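Local structure of 2-nitrobenzoate nitroreductase (Pseudomonas fluorescens, 4Z85) at residues F87-D93 and A135-C141; K142-I146 and V156-I160. The protein acts as a 2-nitrobenzoate 2-nitroreductase of the flavoredoxin family, a flavoprotein that probably uses FMN as its cofactor. All coordinates share one frame; numbering follows the deposited sequence.

Interaction 1: F87-D93 and A135-C141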
ATOM      1  N   PHE A  87      -1.925 -18.012   7.205  1.00 25.99           N
ATOM      2  CA  PHE A  87      -0.783 -17.740   6.324  1.00 25.13           C
ATOM      3  C   PHE A  87       0.167 -16.758   6.978  1.00 21.39           C
ATOM      4  O   PHE A  87      -0.159 -16.154   8.014  1.00 22.57           O
ATOM      5  CB  PHE A  87      -1.232 -17.215   4.949  1.00 25.69           C
ATOM      6  CG  PHE A  87      -2.049 -15.948   4.997  1.00 22.53           C
ATOM      7  CD1 PHE A  87      -3.404 -15.991   5.296  1.00 21.05           C
ATOM      8  CD2 PHE A  87      -1.472 -14.719   4.695  1.00 22.46           C
ATOM      9  CE1 PHE A  87      -4.166 -14.832   5.321  1.00 20.55           C
ATOM     10  CE2 PHE A  87      -2.228 -13.558   4.711  1.00 19.95           C
ATOM     11  CZ  PHE A  87      -3.576 -13.610   5.028  1.00 20.86           C
ATOM     12  N   VAL A  88       1.354 -16.616   6.389  1.00 23.46           N
ATOM     13  CA  VAL A  88       2.323 -15.665   6.921  1.00 21.28           C
ATOM     14  C   VAL A  88       2.611 -14.591   5.897  1.00 20.88           C
ATOM     15  O   VAL A  88       2.844 -14.895   4.727  1.00 20.54           O
ATOM     16  CB  VAL A  88       3.653 -16.329   7.315  1.00 21.81           C
ATOM     17  CG1 VAL A  88       4.733 -15.268   7.628  1.00 21.25           C
ATOM     18  CG2 VAL A  88       3.452 -17.257   8.514  1.00 24.72           C
ATOM     19  N   VAL A  89       2.578 -13.343   6.347  1.00 18.85           N
ATOM     20  CA  VAL A  89       3.106 -12.252   5.532  1.00 17.91           C
ATOM     21  C   VAL A  89       4.554 -11.978   5.941  1.00 15.59           C
ATOM     22  O   VAL A  89       4.830 -11.526   7.038  1.00 19.88           O
ATOM     23  CB  VAL A  89       2.261 -10.966   5.675  1.00 17.57           C
ATOM     24  CG1 VAL A  89       2.925  -9.809   4.919  1.00 19.86           C
ATOM     25  CG2 VAL A  89       0.849 -11.201   5.152  1.00 18.75           C
ATOM     26  N   ASN A  90       5.484 -12.264   5.045  1.00 18.81           N
ATOM     27  CA  ASN A  90       6.890 -11.985   5.280  1.00 19.58           C
ATOM     28  C   ASN A  90       7.223 -10.662   4.646  1.00 17.97           C
ATOM     29  O   ASN A  90       6.937 -10.468   3.465  1.00 19.16           O
ATOM     30  CB  ASN A  90       7.794 -13.064   4.680  1.00 20.63           C
ATOM     31  CG  ASN A  90       7.492 -14.442   5.215  1.00 22.49           C
ATOM     32  OD1 ASN A  90       8.013 -14.830   6.263  1.00 24.19           O
ATOM     33  ND2 ASN A  90       6.651 -15.186   4.506  1.00 21.03           N
ATOM     34  N   MET A  91       7.805  -9.774   5.432  1.00 18.32           N
ATOM     35  CA  MET A  91       8.216  -8.463   4.935  1.00 17.67           C
ATOM     36  C   MET A  91       9.555  -8.620   4.229  1.00 22.99           C
ATOM     37  O   MET A  91      10.272  -9.604   4.443  1.00 21.23           O
ATOM     38  CB  MET A  91       8.303  -7.442   6.070  1.00 20.86           C
ATOM     39  CG  MET A  91       6.998  -7.280   6.847  1.00 19.41           C
ATOM     40  SD  MET A  91       5.587  -6.974   5.750  1.00 20.02           S
ATOM     41  CE  MET A  91       4.290  -6.854   6.963  1.00 19.53           C
ATOM     42  N   VAL A  92       9.891  -7.650   3.386  1.00 19.29           N
ATOM     43  CA  VAL A  92      10.965  -7.837   2.420  1.00 19.90           C
ATOM     44  C   VAL A  92      12.032  -6.767   2.560  1.00 19.78           C
ATOM     45  O   VAL A  92      11.750  -5.590   2.363  1.00 20.19           O
ATOM     46  CB  VAL A  92      10.425  -7.814   0.967  1.00 19.62           C
ATOM     47  CG1 VAL A  92      11.581  -7.970  -0.037  1.00 19.07           C
ATOM     48  CG2 VAL A  92       9.344  -8.887   0.760  1.00 19.00           C
ATOM     49  N   ASP A  93      13.252  -7.172   2.915  1.00 20.85           N
ATOM     50  CA  ASP A  93      14.388  -6.260   2.860  1.00 21.50           C
ATOM     51  C   ASP A  93      15.513  -6.878   2.026  1.00 22.61           C
ATOM     52  O   ASP A  93      15.303  -7.865   1.333  1.00 21.47           O
ATOM     53  CB  ASP A  93      14.868  -5.882   4.266  1.00 21.75           C
ATOM     54  CG  ASP A  93      15.516  -7.038   5.030  1.00 25.98           C
ATOM     55  OD1 ASP A  93      15.513  -8.187   4.556  1.00 26.21           O
ATOM     56  OD2 ASP A  93      16.027  -6.767   6.137  1.00 26.68           O
ATOM     57  N   ALA A 135      13.527 -13.645   6.890  1.00 31.12           N
ATOM     58  CA  ALA A 135      12.652 -12.461   6.853  1.00 26.93           C
ATOM     59  C   ALA A 135      12.946 -11.503   7.997  1.00 25.63           C
ATOM     60  O   ALA A 135      13.164 -11.933   9.125  1.00 27.08           O
ATOM     61  CB  ALA A 135      11.179 -12.871   6.883  1.00 26.36           C
ATOM     62  N   PRO A 136      12.945 -10.188   7.713  1.00 23.20           N
ATOM     63  CA  PRO A 136      13.204  -9.195   8.764  1.00 25.70           C
ATOM     64  C   PRO A 136      12.083  -9.146   9.795  1.00 24.90           C
ATOM     65  O   PRO A 136      12.318  -9.029  10.996  1.00 24.92           O
ATOM     66  CB  PRO A 136      13.301  -7.877   7.991  1.00 22.72           C
ATOM     67  CG  PRO A 136      12.538  -8.126   6.703  1.00 19.90           C
ATOM     68  CD  PRO A 136      12.758  -9.571   6.386  1.00 26.98           C
ATOM     69  N   ILE A 137      10.857  -9.213   9.291  1.00 23.05           N
ATOM     70  CA  ILE A 137       9.643  -9.144  10.092  1.00 23.43           C
ATOM     71  C   ILE A 137       8.647 -10.061   9.418  1.00 21.52           C
ATOM     72  O   ILE A 137       8.639 -10.167   8.194  1.00 21.81           O
ATOM     73  CB  ILE A 137       9.067  -7.703  10.186  1.00 21.51           C
ATOM     74  CG1 ILE A 137      10.091  -6.717  10.771  1.00 22.11           C
ATOM     75  CG2 ILE A 137       7.797  -7.684  11.020  1.00 20.02           C
ATOM     76  CD1 ILE A 137       9.594  -5.281  10.817  1.00 22.17           C
ATOM     77  N   ALA A 138       7.814 -10.742  10.204  1.00 22.34           N
ATOM     78  CA  ALA A 138       6.750 -11.565   9.643  1.00 21.68           C
ATOM     79  C   ALA A 138       5.480 -11.416  10.457  1.00 22.51           C
ATOM     80  O   ALA A 138       5.520 -11.285  11.669  1.00 24.50           O
ATOM     81  CB  ALA A 138       7.176 -13.032   9.577  1.00 23.15           C
ATOM     82  N   TRP A 139       4.342 -11.386   9.783  1.00 20.94           N
ATOM     83  CA  TRP A 139       3.046 -11.397  10.439  1.00 21.30           C
ATOM     84  C   TRP A 139       2.486 -12.814  10.381  1.00 21.32           C
ATOM     85  O   TRP A 139       2.362 -13.398   9.304  1.00 20.63           O
ATOM     86  CB  TRP A 139       2.060 -10.441   9.757  1.00 19.13           C
ATOM     87  CG  TRP A 139       2.358  -8.983   9.839  1.00 19.72           C
ATOM     88  CD1 TRP A 139       3.310  -8.363  10.602  1.00 20.78           C
ATOM     89  CD2 TRP A 139       1.677  -7.946   9.124  1.00 17.96           C
ATOM     90  NE1 TRP A 139       3.253  -7.000  10.409  1.00 21.75           N
ATOM     91  CE2 TRP A 139       2.254  -6.721   9.511  1.00 19.59           C
ATOM     92  CE3 TRP A 139       0.630  -7.937   8.185  1.00 18.95           C
ATOM     93  CZ2 TRP A 139       1.831  -5.498   8.985  1.00 17.75           C
ATOM     94  CZ3 TRP A 139       0.213  -6.731   7.672  1.00 16.06           C
ATOM     95  CH2 TRP A 139       0.807  -5.525   8.069  1.00 17.07           C
ATOM     96  N   GLU A 140       2.171 -13.374  11.546  1.00 23.74           N
ATOM     97  CA  GLU A 140       1.406 -14.606  11.636  1.00 24.50           C
ATOM     98  C   GLU A 140      -0.072 -14.235  11.570  1.00 19.90           C
ATOM     99  O   GLU A 140      -0.581 -13.494  12.440  1.00 22.78           O
ATOM    100  CB  GLU A 140       1.740 -15.361  12.937  1.00 24.89           C
ATOM    101  CG  GLU A 140       3.242 -15.662  13.077  1.00 26.84           C
ATOM    102  CD  GLU A 140       3.581 -16.491  14.312  1.00 34.66           C
ATOM    103  OE1 GLU A 140       2.667 -16.763  15.119  1.00 34.17           O
ATOM    104  OE2 GLU A 140       4.768 -16.863  14.465  1.00 33.17           O
ATOM    105  N   CYS A 141      -0.732 -14.746  10.523  1.00 21.70           N
ATOM    106  CA  CYS A 141      -2.073 -14.308  10.158  1.00 21.55           C
ATOM    107  C   CYS A 141      -3.100 -15.413  10.055  1.00 21.40           C
ATOM    108  O   CYS A 141      -2.799 -16.553   9.668  1.00 23.46           O
ATOM    109  CB  CYS A 141      -2.045 -13.585   8.814  1.00 21.35           C
ATOM    110  SG  CYS A 141      -0.826 -12.269   8.704  1.00 22.98           S
TER

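Interaction 2: K142-I146 and V156-I160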
ATOM      1  N   LYS A 142      -4.330 -15.033  10.380  1.00 23.14           N
ATOM      2  CA  LYS A 142      -5.492 -15.856  10.124  1.00 23.74           C
ATOM      3  C   LYS A 142      -6.374 -15.168   9.104  1.00 25.41           C
ATOM      4  O   LYS A 142      -6.395 -13.938   9.005  1.00 23.88           O
ATOM      5  CB  LYS A 142      -6.261 -16.124  11.420  1.00 23.37           C
ATOM      6  CG  LYS A 142      -5.456 -16.967  12.398  1.00 28.16           C
ATOM      7  CD  LYS A 142      -6.222 -17.195  13.701  1.00 30.47           C
ATOM      8  CE  LYS A 142      -5.591 -18.297  14.547  1.00 37.89           C
ATOM      9  NZ  LYS A 142      -6.356 -18.512  15.826  1.00 36.62           N
ATOM     10  N   LEU A 143      -7.093 -15.969   8.337  1.00 21.54           N
ATOM     11  CA  LEU A 143      -8.016 -15.437   7.356  1.00 22.10           C
ATOM     12  C   LEU A 143      -9.181 -14.762   8.044  1.00 23.88           C
ATOM     13  O   LEU A 143      -9.845 -15.361   8.884  1.00 24.83           O
ATOM     14  CB  LEU A 143      -8.529 -16.549   6.434  1.00 22.11           C
ATOM     15  CG  LEU A 143      -9.503 -16.068   5.359  1.00 22.41           C
ATOM     16  CD1 LEU A 143      -8.785 -15.112   4.384  1.00 22.60           C
ATOM     17  CD2 LEU A 143     -10.147 -17.227   4.613  1.00 26.29           C
ATOM     18  N   TYR A 144      -9.430 -13.511   7.695  1.00 20.80           N
ATOM     19  CA  TYR A 144     -10.606 -12.825   8.184  1.00 18.80           C
ATOM     20  C   TYR A 144     -11.759 -13.037   7.214  1.00 24.05           C
ATOM     21  O   TYR A 144     -12.848 -13.487   7.597  1.00 24.64           O
ATOM     22  CB  TYR A 144     -10.320 -11.346   8.354  1.00 19.22           C
ATOM     23  CG  TYR A 144     -11.380 -10.603   9.122  1.00 19.88           C
ATOM     24  CD1 TYR A 144     -11.384 -10.618  10.516  1.00 19.45           C
ATOM     25  CD2 TYR A 144     -12.389  -9.905   8.471  1.00 19.22           C
ATOM     26  CE1 TYR A 144     -12.336  -9.922  11.231  1.00 21.73           C
ATOM     27  CE2 TYR A 144     -13.354  -9.215   9.179  1.00 24.37           C
ATOM     28  CZ  TYR A 144     -13.323  -9.232  10.566  1.00 23.48           C
ATOM     29  OH  TYR A 144     -14.285  -8.538  11.262  1.00 24.53           O
ATOM     30  N   LYS A 145     -11.521 -12.707   5.946  1.00 20.87           N
ATOM     31  CA  LYS A 145     -12.584 -12.869   4.950  1.00 20.57           C
ATOM     32  C   LYS A 145     -12.023 -12.747   3.553  1.00 24.09           C
ATOM     33  O   LYS A 145     -11.096 -11.984   3.331  1.00 22.42           O
ATOM     34  CB  LYS A 145     -13.674 -11.815   5.145  1.00 24.70           C
ATOM     35  CG  LYS A 145     -14.636 -11.653   3.988  1.00 33.11           C
ATOM     36  CD  LYS A 145     -16.054 -11.490   4.482  1.00 31.79           C
ATOM     37  CE  LYS A 145     -16.436 -10.034   4.553  1.00 35.86           C
ATOM     38  NZ  LYS A 145     -17.785  -9.886   5.186  1.00 30.62           N
ATOM     39  N   ILE A 146     -12.589 -13.475   2.601  1.00 22.95           N
ATOM     40  CA  ILE A 146     -12.229 -13.235   1.204  1.00 22.99           C
ATOM     41  C   ILE A 146     -13.400 -12.553   0.526  1.00 23.79           C
ATOM     42  O   ILE A 146     -14.543 -12.992   0.658  1.00 26.37           O
ATOM     43  CB  ILE A 146     -11.859 -14.526   0.472  1.00 25.39           C
ATOM     44  CG1 ILE A 146     -10.590 -15.115   1.090  1.00 29.20           C
ATOM     45  CG2 ILE A 146     -11.625 -14.256  -1.014  1.00 28.44           C
ATOM     46  CD1 ILE A 146     -10.185 -16.397   0.498  1.00 33.71           C
ATOM     47  N   VAL A 156      -8.094 -10.687  -0.289  1.00 16.79           N
ATOM     48  CA  VAL A 156      -7.902 -11.467   0.918  1.00 18.47           C
ATOM     49  C   VAL A 156      -7.736 -10.510   2.088  1.00 17.37           C
ATOM     50  O   VAL A 156      -6.814  -9.707   2.089  1.00 16.96           O
ATOM     51  CB  VAL A 156      -6.669 -12.367   0.825  1.00 20.97           C
ATOM     52  CG1 VAL A 156      -6.460 -13.126   2.156  1.00 19.94           C
ATOM     53  CG2 VAL A 156      -6.798 -13.324  -0.366  1.00 24.24           C
ATOM     54  N   PHE A 157      -8.644 -10.587   3.062  1.00 16.21           N
ATOM     55  CA  PHE A 157      -8.522  -9.804   4.281  1.00 16.71           C
ATOM     56  C   PHE A 157      -7.996 -10.711   5.372  1.00 18.45           C
ATOM     57  O   PHE A 157      -8.617 -11.736   5.701  1.00 20.01           O
ATOM     58  CB  PHE A 157      -9.857  -9.177   4.686  1.00 15.34           C
ATOM     59  CG  PHE A 157     -10.321  -8.113   3.743  1.00 17.17           C
ATOM     60  CD1 PHE A 157     -10.994  -8.449   2.576  1.00 18.44           C
ATOM     61  CD2 PHE A 157     -10.071  -6.765   4.008  1.00 17.62           C
ATOM     62  CE1 PHE A 157     -11.418  -7.463   1.704  1.00 20.48           C
ATOM     63  CE2 PHE A 157     -10.493  -5.775   3.131  1.00 18.96           C
ATOM     64  CZ  PHE A 157     -11.169  -6.130   1.976  1.00 19.41           C
ATOM     65  N   GLY A 158      -6.832 -10.345   5.902  1.00 16.86           N
ATOM     66  CA  GLY A 158      -6.171 -11.165   6.893  1.00 17.60           C
ATOM     67  C   GLY A 158      -6.163 -10.438   8.220  1.00 19.45           C
ATOM     68  O   GLY A 158      -6.159  -9.206   8.250  1.00 19.00           O
ATOM     69  N   GLU A 159      -6.148 -11.207   9.311  1.00 19.75           N
ATOM     70  CA  GLU A 159      -6.007 -10.638  10.647  1.00 18.59           C
ATOM     71  C   GLU A 159      -4.656 -11.031  11.214  1.00 19.67           C
ATOM     72  O   GLU A 159      -4.274 -12.203  11.183  1.00 19.73           O
ATOM     73  CB  GLU A 159      -7.133 -11.114  11.574  1.00 20.84           C
ATOM     74  CG  GLU A 159      -6.956 -10.633  13.015  1.00 23.03           C
ATOM     75  CD  GLU A 159      -8.102 -11.039  13.900  1.00 31.14           C
ATOM     76  OE1 GLU A 159      -9.062 -11.644  13.375  1.00 30.61           O
ATOM     77  OE2 GLU A 159      -8.032 -10.756  15.119  1.00 33.37           O
ATOM     78  N   ILE A 160      -3.911 -10.044  11.689  1.00 19.92           N
ATOM     79  CA  ILE A 160      -2.626 -10.308  12.305  1.00 19.63           C
ATOM     80  C   ILE A 160      -2.841 -10.846  13.714  1.00 21.20           C
ATOM     81  O   ILE A 160      -3.421 -10.166  14.549  1.00 21.95           O
ATOM     82  CB  ILE A 160      -1.768  -9.043  12.382  1.00 21.15           C
ATOM     83  CG1 ILE A 160      -1.651  -8.405  11.000  1.00 19.92           C
ATOM     84  CG2 ILE A 160      -0.392  -9.370  12.951  1.00 20.62           C
ATOM     85  CD1 ILE A 160      -1.122  -6.988  11.038  1.00 17.58           C
TER

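Interaction 1: F87-D93 and A135-C141
Phe87 and Cys141 form a doubly hydrogen-bonded backbone pair, with Phe87 N reaching Cys141 O at 3.0 Å and Cys141 N returning a bond to Phe87 O. Two residues on, Val89 and Trp139 repeat the exchange, its shorter member being Trp139 N to Val89 O at 2.8 Å. A last bond, Met91 N to Ile137 O at 2.9 Å, carries the pairing past Asn90. The Asn90 amide finds its polar partners outside segment 135-141: ND2 is taken by Leu29 O and Thr31 OG1, OD1 by Ile132 N. This antiparallel register is one seam of a closed six-stranded barrel, for strand 86-90 also bonds to strand 28-33 through Val88 with Thr31 and Asn90 with Leu29. The fold is consistent with the FMN-binding flavin reductase-like domain. On the face carrying Val89 and Trp139, the Met91 chain bends about its CB-CG bond (chi2 -51°) and brings CE over the middle of the indole. CE stands 3.5 Å from the centroid of the Trp139 six-membered ring, 20° off its normal, a CH-pi contact, and SD lies farther off above the five-membered ring. Trp139 NE1 bonds to Ser21 OG of the second subunit, which probably limits the turning of the indole. A leucine in place of Trp139 would probably strip the methyl of Met91 of its aromatic floor and leave that serine hydroxyl without its indole partner. Farther along the same face, Cys141 CB sits over the Phe87 ring, 4.1 Å from the centroid and 10° off the normal. On the reverse face Val88 CG1 touches Ala138 CB at 3.8 Å. Beyond the strands, the Pro136 ring packs against the carboxylate of Asp93, and Pro136 CD lies 3.2 Å from Met91 O, a buried carbonyl oxygen with no hydrogen-bond partner in the model.

Interaction 2: K142-I146 and V156-I160
A classic beta bulge interrupts the hairpin of strands 137-150 and 153-165, where Tyr144 and Lys145 together face Phe157. Phe157 O accepts both amides, Tyr144 N at 2.8 Å and Lys145 N at 3.1 Å, so one carbonyl grips two successive residues. The extra residue is fitted in by the backbone of Tyr144, whose psi of -54° departs from the extended values of its neighbours. Regular antiparallel pairing holds on either side: Phe157 N meets Lys145 O at 2.8 Å beyond the bulge, and Lys142 and Glu159 bond both ways before it, Glu159 N reaching Lys142 O at 2.8 Å. The register shift of one residue between Leu143 and Lys145 thus falls within the hairpin of the barrel wall, whose strand 153-165 is bonded on its other flank to strand 55-62 through Val156 with Ile59 and Gly158 with Phe57. Tyr144 leans over the partner strand: CB comes to 3.2 Å from Phe157 O, and CG, anti to the backbone N (chi1 -168°), sets the ring beside Glu159. There Glu159 OE1 lies in the ring plane at its edge, 3.8 Å from Tyr144 CD1, with ring and carboxylate planes 63° apart; the oxygen thus faces the C-H rim rather than the pi cloud. Phe157 likewise turns an edge to an oxygen, with CD1 3.6 Å from Lys145 O, while its side chain also packs on Val58 and on Met155 of the second subunit. On the side covered by helix 77-84, Leu143 CD1 meets Val156 CG1 at 3.8 Å, the two side chains crossing at about a right angle; Ile81 touches Leu143, and Leu78 touches both Ile146 and Val156.

Overall arrangement
Strand 137-150 is common to both interactions, its residues 137-141 meeting strand 86-90 in interaction 1 and its residues 142-146 meeting strand 153-165 in interaction 2. Interaction 1 is almost wholly buried and rests on regular pairing plus aromatic contacts with a methyl and a CB. Interaction 2 is partly buried, with Lys142, Tyr144 and Lys145 exposed, and it absorbs a register shift that interaction 1 lacks. The two contacts touch: Trp139 CE3 lies 3.5 Å from Ile160 CD1, and Phe87 CZ is 4.1 Å from Val156 CG1. Each also touches the second subunit, but a hydrogen bond to it comes from interaction 1, whereas interaction 2 contributes apolar packing.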